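Local coordinates for DPS Protein (Brevibacillus brevis, PDB 1N1Q) that probably protects DNA by oxidising ferrous iron with hydrogen peroxide and storing it as ferric mineral inside a hollow shell of twelve subunits, at residues D116-D119 with A125-D128; E44-L49 with A94-S99. One frame throughout, in Å; residues are numbered along the deposited sequence.

Contact 1. Residues D116-D119 with A125-D128; sequences DVAD and ATAD
A118 carries the contact from the 116-119 side, its methyl group set directly against the T126-A127 step of the facing helix. The A118 CB atom lies 3.9 Å from the CG2 methyl of T126 and 4.1 Å from CB of A127, so it touches two methyls of the facing turn where the CA atoms of A118 and A127 are just 5.5 Å apart. With alanine on both sides the backbones can come this close here, consistent with two arms of a helical hairpin joined by a short turn. T126 sorts its branches: chi1 of -71° for OG1 turns CG2 away from the backbone N and onto the A118 methyl, whereas OG1 is hydrogen-bonded to D123 and R63. V9 and L13 of helix 4-33 touch T126, so the hairpin packs on that helix too. One residue on, D119 lies beside this apolar patch with CG beside its backbone N (chi1 -77°), which brings OD1 to 3.3 Å from the A127 methyl. The chemistry is therefore methyl against methyl at the centre, with an acidic, partly exposed flank where the proximity of the like-charged E124 to OD1 would probably raise the proton affinity of D119.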
ATOM      1  N   ASP A 116       5.908  38.786 -15.437  1.00 20.23           N
ATOM      2  CA  ASP A 116       5.631  40.210 -15.548  1.00 21.34           C
ATOM      3  C   ASP A 116       4.172  40.505 -15.231  1.00 21.42           C
ATOM      4  O   ASP A 116       3.849  41.489 -14.573  1.00 21.34           O
ATOM      5  CB  ASP A 116       5.963  40.727 -16.942  1.00 21.64           C
ATOM      6  CG  ASP A 116       5.541  42.174 -17.134  1.00 24.85           C
ATOM      7  OD1 ASP A 116       4.490  42.407 -17.761  1.00 27.31           O
ATOM      8  OD2 ASP A 116       6.248  43.072 -16.641  1.00 28.04           O
ATOM      9  N   VAL A 117       3.286  39.639 -15.699  1.00 21.63           N
ATOM     10  CA  VAL A 117       1.869  39.810 -15.439  1.00 22.15           C
ATOM     11  C   VAL A 117       1.563  39.580 -13.962  1.00 21.92           C
ATOM     12  O   VAL A 117       0.749  40.302 -13.375  1.00 21.28           O
ATOM     13  CB  VAL A 117       1.030  38.840 -16.292  1.00 22.67           C
ATOM     14  CG1 VAL A 117      -0.411  38.840 -15.814  1.00 23.83           C
ATOM     15  CG2 VAL A 117       1.088  39.250 -17.747  1.00 23.75           C
ATOM     16  N   ALA A 118       2.221  38.590 -13.364  1.00 21.59           N
ATOM     17  CA  ALA A 118       2.026  38.308 -11.951  1.00 22.04           C
ATOM     18  C   ALA A 118       2.528  39.491 -11.140  1.00 22.34           C
ATOM     19  O   ALA A 118       1.860  39.932 -10.203  1.00 21.62           O
ATOM     20  CB  ALA A 118       2.770  37.025 -11.549  1.00 21.56           C
ATOM     21  N   ASP A 119       3.705  39.996 -11.496  1.00 23.97           N
ATOM     22  CA  ASP A 119       4.285  41.135 -10.787  1.00 25.89           C
ATOM     23  C   ASP A 119       3.356  42.342 -10.836  1.00 26.05           C
ATOM     24  O   ASP A 119       3.206  43.065  -9.848  1.00 26.19           O
ATOM     25  CB  ASP A 119       5.644  41.525 -11.384  1.00 26.77           C
ATOM     26  CG  ASP A 119       6.769  40.585 -10.955  1.00 30.05           C
ATOM     27  OD1 ASP A 119       6.704  40.065  -9.820  1.00 35.99           O
ATOM     28  OD2 ASP A 119       7.702  40.375 -11.757  1.00 35.56           O
ATOM     29  N   ALA A 125       4.512  36.055  -5.118  1.00 17.49           N
ATOM     30  CA  ALA A 125       4.671  34.635  -4.799  1.00 17.07           C
ATOM     31  C   ALA A 125       4.562  33.814  -6.076  1.00 16.38           C
ATOM     32  O   ALA A 125       5.320  32.858  -6.282  1.00 15.42           O
ATOM     33  CB  ALA A 125       3.608  34.195  -3.803  1.00 17.33           C
ATOM     34  N   THR A 126       3.616  34.179  -6.936  1.00 15.51           N
ATOM     35  CA  THR A 126       3.451  33.458  -8.188  1.00 15.25           C
ATOM     36  C   THR A 126       4.663  33.705  -9.086  1.00 15.50           C
ATOM     37  O   THR A 126       5.206  32.771  -9.680  1.00 15.07           O
ATOM     38  CB  THR A 126       2.177  33.895  -8.924  1.00 15.29           C
ATOM     39  OG1 THR A 126       1.032  33.413  -8.209  1.00 13.31           O
ATOM     40  CG2 THR A 126       2.167  33.355 -10.352  1.00 15.04           C
ATOM     41  N   ALA A 127       5.086  34.963  -9.172  1.00 14.84           N
ATOM     42  CA  ALA A 127       6.236  35.318  -9.989  1.00 15.64           C
ATOM     43  C   ALA A 127       7.464  34.530  -9.548  1.00 15.80           C
ATOM     44  O   ALA A 127       8.214  34.019 -10.386  1.00 15.69           O
ATOM     45  CB  ALA A 127       6.517  36.821  -9.890  1.00 15.57           C
ATOM     46  N   ASP A 128       7.665  34.431  -8.236  1.00 16.40           N
ATOM     47  CA  ASP A 128       8.812  33.714  -7.701  1.00 17.45           C
ATOM     48  C   ASP A 128       8.817  32.232  -8.073  1.00 17.62           C
ATOM     49  O   ASP A 128       9.860  31.685  -8.439  1.00 16.41           O
ATOM     50  CB  ASP A 128       8.862  33.862  -6.181  1.00 18.94           C
ATOM     51  CG  ASP A 128      10.158  33.331  -5.590  1.00 21.38           C
ATOM     52  OD1 ASP A 128      11.218  33.922  -5.867  1.00 27.29           O
ATOM     53  OD2 ASP A 128      10.112  32.316  -4.867  1.00 26.74           O
TER

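Contact 2. Residues E44-L49 with A94-S99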
ATOM      1  N   GLU A  44      17.966   8.008 -19.055  1.00 14.59           N
ATOM      2  CA  GLU A  44      18.056   8.503 -17.687  1.00 15.39           C
ATOM      3  C   GLU A  44      17.718   9.991 -17.602  1.00 14.26           C
ATOM      4  O   GLU A  44      16.977  10.418 -16.713  1.00 12.40           O
ATOM      5  CB  GLU A  44      19.465   8.256 -17.131  1.00 16.45           C
ATOM      6  CG  GLU A  44      19.695   8.825 -15.740  1.00 21.85           C
ATOM      7  CD  GLU A  44      21.084   8.528 -15.201  1.00 31.31           C
ATOM      8  OE1 GLU A  44      22.068   8.982 -15.819  1.00 36.29           O
ATOM      9  OE2 GLU A  44      21.180   7.837 -14.166  1.00 38.13           O
ATOM     10  N   LYS A  45      18.258  10.782 -18.527  1.00 13.77           N
ATOM     11  CA  LYS A  45      18.009  12.223 -18.535  1.00 13.69           C
ATOM     12  C   LYS A  45      16.518  12.528 -18.636  1.00 13.37           C
ATOM     13  O   LYS A  45      15.977  13.351 -17.893  1.00 13.00           O
ATOM     14  CB  LYS A  45      18.714  12.888 -19.720  1.00 13.93           C
ATOM     15  CG  LYS A  45      18.751  14.406 -19.611  1.00 16.77           C
ATOM     16  CD  LYS A  45      19.869  14.813 -18.662  1.00 21.18           C
ATOM     17  CE  LYS A  45      19.415  15.817 -17.633  1.00 24.04           C
ATOM     18  NZ  LYS A  45      20.533  16.117 -16.699  1.00 21.87           N
ATOM     19  N   PHE A  46      15.854  11.866 -19.575  1.00 12.98           N
ATOM     20  CA  PHE A  46      14.432  12.081 -19.771  1.00 12.75           C
ATOM     21  C   PHE A  46      13.598  11.698 -18.545  1.00 12.81           C
ATOM     22  O   PHE A  46      12.558  12.307 -18.291  1.00 12.46           O
ATOM     23  CB  PHE A  46      13.977  11.339 -21.029  1.00 12.69           C
ATOM     24  CG  PHE A  46      14.561  11.910 -22.309  1.00 13.14           C
ATOM     25  CD1 PHE A  46      14.989  11.074 -23.335  1.00 13.83           C
ATOM     26  CD2 PHE A  46      14.691  13.283 -22.477  1.00 13.28           C
ATOM     27  CE1 PHE A  46      15.536  11.599 -24.506  1.00 13.30           C
ATOM     28  CE2 PHE A  46      15.236  13.818 -23.644  1.00 13.63           C
ATOM     29  CZ  PHE A  46      15.661  12.977 -24.662  1.00 12.85           C
ATOM     30  N   GLU A  47      14.047  10.706 -17.778  1.00 13.82           N
ATOM     31  CA  GLU A  47      13.312  10.336 -16.566  1.00 14.51           C
ATOM     32  C   GLU A  47      13.467  11.482 -15.560  1.00 14.17           C
ATOM     33  O   GLU A  47      12.509  11.884 -14.905  1.00 14.02           O
ATOM     34  CB  GLU A  47      13.844   9.043 -15.938  1.00 15.25           C
ATOM     35  CG  GLU A  47      13.353   8.870 -14.490  1.00 18.84           C
ATOM     36  CD  GLU A  47      13.780   7.563 -13.848  1.00 23.99           C
ATOM     37  OE1 GLU A  47      14.847   7.030 -14.208  1.00 28.43           O
ATOM     38  OE2 GLU A  47      13.047   7.077 -12.963  1.00 30.98           O
ATOM     39  N   GLU A  48      14.689  11.992 -15.443  1.00 13.87           N
ATOM     40  CA  GLU A  48      14.981  13.101 -14.546  1.00 14.48           C
ATOM     41  C   GLU A  48      14.042  14.264 -14.877  1.00 13.44           C
ATOM     42  O   GLU A  48      13.459  14.891 -13.986  1.00 12.45           O
ATOM     43  CB  GLU A  48      16.433  13.556 -14.735  1.00 15.17           C
ATOM     44  CG  GLU A  48      16.833  14.780 -13.909  1.00 19.70           C
ATOM     45  CD  GLU A  48      18.174  15.372 -14.341  1.00 23.71           C
ATOM     46  OE1 GLU A  48      19.009  14.634 -14.914  1.00 26.72           O
ATOM     47  OE2 GLU A  48      18.406  16.572 -14.095  1.00 25.13           O
ATOM     48  N   LEU A  49      13.893  14.536 -16.171  1.00 12.84           N
ATOM     49  CA  LEU A  49      13.045  15.631 -16.627  1.00 12.70           C
ATOM     50  C   LEU A  49      11.543  15.396 -16.437  1.00 12.66           C
ATOM     51  O   LEU A  49      10.827  16.318 -16.054  1.00 12.96           O
ATOM     52  CB  LEU A  49      13.361  15.969 -18.094  1.00 12.56           C
ATOM     53  CG  LEU A  49      14.791  16.490 -18.335  1.00 12.70           C
ATOM     54  CD1 LEU A  49      15.021  16.737 -19.819  1.00 12.03           C
ATOM     55  CD2 LEU A  49      15.016  17.773 -17.538  1.00 14.99           C
ATOM     56  N   ALA A  94      19.037  12.740 -31.260  1.00 16.79           N
ATOM     57  CA  ALA A  94      19.433  14.142 -31.341  1.00 17.02           C
ATOM     58  C   ALA A  94      18.231  15.068 -31.484  1.00 16.52           C
ATOM     59  O   ALA A  94      18.199  16.148 -30.898  1.00 15.54           O
ATOM     60  CB  ALA A  94      20.395  14.346 -32.508  1.00 17.63           C
ATOM     61  N   GLU A  95      17.242  14.642 -32.263  1.00 16.68           N
ATOM     62  CA  GLU A  95      16.049  15.458 -32.460  1.00 17.11           C
ATOM     63  C   GLU A  95      15.241  15.555 -31.166  1.00 16.09           C
ATOM     64  O   GLU A  95      14.568  16.558 -30.922  1.00 15.95           O
ATOM     65  CB  GLU A  95      15.201  14.896 -33.604  1.00 17.70           C
ATOM     66  CG  GLU A  95      15.929  14.940 -34.947  1.00 20.66           C
ATOM     67  CD  GLU A  95      15.116  14.355 -36.089  1.00 24.46           C
ATOM     68  OE1 GLU A  95      14.468  13.311 -35.885  1.00 23.39           O
ATOM     69  OE2 GLU A  95      15.140  14.932 -37.197  1.00 28.36           O
ATOM     70  N   MET A  96      15.320  14.518 -30.332  1.00 15.11           N
ATOM     71  CA  MET A  96      14.621  14.536 -29.048  1.00 14.54           C
ATOM     72  C   MET A  96      15.248  15.612 -28.165  1.00 13.98           C
ATOM     73  O   MET A  96      14.542  16.434 -27.576  1.00 13.75           O
ATOM     74  CB  MET A  96      14.728  13.182 -28.340  1.00 14.46           C
ATOM     75  CG  MET A  96      13.931  12.077 -28.989  1.00 13.86           C
ATOM     76  SD  MET A  96      14.106  10.520 -28.107  1.00 14.47           S
ATOM     77  CE  MET A  96      13.137   9.449 -29.130  1.00 13.97           C
ATOM     78  N   VAL A  97      16.575  15.596 -28.064  1.00 13.78           N
ATOM     79  CA  VAL A  97      17.282  16.585 -27.252  1.00 14.39           C
ATOM     80  C   VAL A  97      16.991  17.976 -27.806  1.00 14.54           C
ATOM     81  O   VAL A  97      16.658  18.901 -27.063  1.00 14.42           O
ATOM     82  CB  VAL A  97      18.808  16.343 -27.277  1.00 14.03           C
ATOM     83  CG1 VAL A  97      19.526  17.426 -26.490  1.00 14.70           C
ATOM     84  CG2 VAL A  97      19.119  14.968 -26.696  1.00 15.25           C
ATOM     85  N   SER A  98      17.102  18.105 -29.121  1.00 14.58           N
ATOM     86  CA  SER A  98      16.855  19.372 -29.790  1.00 15.01           C
ATOM     87  C   SER A  98      15.416  19.845 -29.540  1.00 14.66           C
ATOM     88  O   SER A  98      15.156  21.040 -29.375  1.00 13.95           O
ATOM     89  CB  SER A  98      17.112  19.209 -31.290  1.00 15.27           C
ATOM     90  OG  SER A  98      17.071  20.460 -31.942  1.00 18.79           O
ATOM     91  N   SER A  99      14.487  18.896 -29.494  1.00 14.26           N
ATOM     92  CA  SER A  99      13.084  19.222 -29.247  1.00 14.70           C
ATOM     93  C   SER A  99      12.883  19.761 -27.820  1.00 14.11           C
ATOM     94  O   SER A  99      12.113  20.700 -27.595  1.00 14.08           O
ATOM     95  CB  SER A  99      12.215  17.983 -29.466  1.00 14.76           C
ATOM     96  OG  SER A  99      10.882  18.220 -29.058  1.00 16.16           O
TER
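The ring of F46 reaches across from helix 39-66 to M96 and V97 of helix 93-120, although the CA atoms of F46 and V97 are 9.2 Å apart. Its leading atom makes the tight part: F46 CZ lies 3.8 Å from CB of M96, which approaches the ring obliquely. With chi1 -70° and an extended chi2, M96 crosses the phenylalanine side chain at about a right angle, and SD lies 4.0 Å from F46 CE1. The sulfur is 5.1 Å from the ring centroid and 58° off its normal, an oblique Met-aromatic contact. Packing is looser toward V97, whose CG2 methyl is 4.5 Å from CZ and whose backbone N lies at the ring edge. F30 of helix 4-33 adjoins M96, and F147 and L148 of helix 124-148 adjoin V97, so all four long helices meet here. The more open side of helix 39-66 is polar: K45 NZ forms a salt bridge with E48 OE1 at 2.8 Å, on the syn side but 30° out of the carboxylate plane. The contact therefore rests mainly on dispersion, with a probable small sulfur-aromatic contribution, in an apolar layer where F46 also packs on the iron ligand H31.

How the contacts relate
Contact 2 and contact 1 lie on opposite sides of the chain's centre, their own centres 29 Å apart and their nearest atoms about 17 Å apart. Helix 93-120 is common to both: its first turns take part in 44-49 with 94-99, its last in 116-119 with 125-128. Both segments of contact 2 come before those of contact 1 in the sequence. One joins helix 39-66 to the helix reached by the long crossover connection, the other joins neighbours across a short turn. Together they mark packing near both ends of one helix in the ferritin-like four-helix bundle, the subunit from which the hollow dodecamer is built.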